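Endonuclease V (Streptomyces avermitilis, PDB 3GOC) probably repairs deaminated DNA, cutting double-stranded DNA at the second phosphodiester bond 3' to a deoxyinosine with the aid of magnesium. Local coordinates at residues Arg190-Leu193 and Asp194-Cys197. Sequence-based numbering, arbitrary orientation.
Sequences RVDL and DHAC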
loop_
_atom_site.group_PDB
_atom_site.type_symbol
_atom_site.label_atom_id
_atom_site.label_comp_id
_atom_site.label_asym_id
_atom_site.label_seq_id
_atom_site.Cartn_x
_atom_site.Cartn_y
_atom_site.Cartn_z
ATOM N N ARG A 190 -11.095 -3.105 -13.414
ATOM C CA ARG A 190 -10.915 -1.686 -13.105
ATOM C C ARG A 190 -9.789 -1.320 -12.129
ATOM O O ARG A 190 -9.886 -0.326 -11.413
ATOM C CB ARG A 190 -12.246 -1.108 -12.611
ATOM C CG ARG A 190 -13.373 -1.179 -13.646
ATOM C CD ARG A 190 -14.635 -0.517 -13.121
ATOM N NE ARG A 190 -14.385 0.877 -12.772
ATOM C CZ ARG A 190 -15.059 1.559 -11.851
ATOM N NH1 ARG A 190 -16.041 0.984 -11.173
ATOM N NH2 ARG A 190 -14.732 2.821 -11.587
ATOM N N VAL A 191 -8.727 -2.119 -12.107
ATOM C CA VAL A 191 -7.567 -1.861 -11.247
ATOM C C VAL A 191 -6.329 -2.356 -11.995
ATOM O O VAL A 191 -6.401 -3.397 -12.648
ATOM C CB VAL A 191 -7.654 -2.643 -9.908
ATOM C CG1 VAL A 191 -6.462 -2.305 -9.030
ATOM C CG2 VAL A 191 -8.952 -2.324 -9.185
ATOM N N ASP A 192 -5.207 -1.632 -11.948
ATOM C CA ASP A 192 -4.022 -2.148 -12.631
ATOM C C ASP A 192 -3.131 -2.892 -11.638
ATOM O O ASP A 192 -3.387 -2.872 -10.428
ATOM C CB ASP A 192 -3.238 -1.061 -13.409
ATOM C CG ASP A 192 -2.655 0.043 -12.538
ATOM O OD1 ASP A 192 -2.459 -0.141 -11.327
ATOM O OD2 ASP A 192 -2.365 1.127 -13.109
ATOM N N LEU A 193 -2.114 -3.586 -12.140
ATOM C CA LEU A 193 -1.250 -4.373 -11.267
ATOM C C LEU A 193 -0.526 -3.579 -10.201
ATOM O O LEU A 193 -0.401 -4.047 -9.071
ATOM C CB LEU A 193 -0.244 -5.189 -12.086
ATOM C CG LEU A 193 -0.707 -6.585 -12.503
ATOM C CD1 LEU A 193 0.416 -7.276 -13.263
ATOM C CD2 LEU A 193 -1.089 -7.404 -11.269
ATOM N N ASP A 194 -0.047 -2.383 -10.541
ATOM C CA ASP A 194 0.644 -1.568 -9.553
ATOM C C ASP A 194 -0.295 -1.253 -8.393
ATOM O O ASP A 194 0.094 -1.355 -7.229
ATOM C CB ASP A 194 1.154 -0.267 -10.182
ATOM C CG ASP A 194 2.481 -0.444 -10.887
ATOM O OD1 ASP A 194 3.030 -1.567 -10.862
ATOM O OD2 ASP A 194 2.988 0.544 -11.468
ATOM N N HIS A 195 -1.535 -0.882 -8.707
ATOM C CA HIS A 195 -2.496 -0.567 -7.657
ATOM C C HIS A 195 -2.925 -1.812 -6.896
ATOM O O HIS A 195 -3.160 -1.755 -5.690
ATOM C CB HIS A 195 -3.730 0.145 -8.222
ATOM C CG HIS A 195 -3.516 1.600 -8.493
ATOM N ND1 HIS A 195 -2.745 2.055 -9.542
ATOM C CD2 HIS A 195 -3.949 2.705 -7.839
ATOM C CE1 HIS A 195 -2.712 3.375 -9.522
ATOM N NE2 HIS A 195 -3.434 3.796 -8.498
ATOM N N ALA A 196 -3.035 -2.936 -7.598
ATOM C CA ALA A 196 -3.411 -4.178 -6.933
ATOM C C ALA A 196 -2.341 -4.514 -5.893
ATOM O O ALA A 196 -2.650 -4.932 -4.779
ATOM C CB ALA A 196 -3.538 -5.315 -7.946
ATOM N N CYS A 197 -1.077 -4.340 -6.266
ATOM C CA CYS A 197 0.017 -4.609 -5.342
ATOM C C CYS A 197 -0.001 -3.628 -4.177
ATOM O O CYS A 197 0.210 -4.016 -3.026
ATOM C CB CYS A 197 1.357 -4.516 -6.062
ATOM S SG CYS A 197 1.686 -5.925 -7.120
#
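Asp-192 and His-195 meet in a local N-cap contact at the start of helix 193-202, where the chain leaves strand 183-189 of the central mixed sheet and turns into the helix. It exemplifies the standard N-cap, in which an aspartate side chain takes up a backbone N-H of the first turn, three positions on; here the histidine ring adds a second bond. OD1 of Asp-192 accepts from the backbone N of His-195 at 2.9 Å, nearly in line with its own C-O bond, and from the ring ND1 of the same residue at 2.8 Å. This second bond is more bent, 144° at the hydrogen: ND1 approaches from the syn side but out of the carboxylate plane, and OD1 meets the ring at its edge, a little off its plane. With CG between the backbone N and the carbonyl carbon (chi1 63°), the carboxylate is brought over the first turn, within reach of both donors. Beyond the cap the helical pattern begins: Ala-196 N bonds to Asp-192 O at 2.9 Å and Cys-197 N to Leu-193 O at the same distance. On the side facing the sheet CG1 of Val-191 sits 3.8 Å from CB of His-195 and 4.3 Å from CB of Ala-196, and both Val-191 and Ala-196 also pack on Ile-139 of strand 138-142. Asp-194 turns its carboxylate elsewhere, to a salt bridge with Arg-172 on strand 168-174. With ND1 as the donor, the proton sits on that nitrogen; the carboxylate, close to the positive end of the helix dipole, is probably ionised. The ND1 bond limits rotation of the ring, while the backbone bond holds the carboxylate over the helix start.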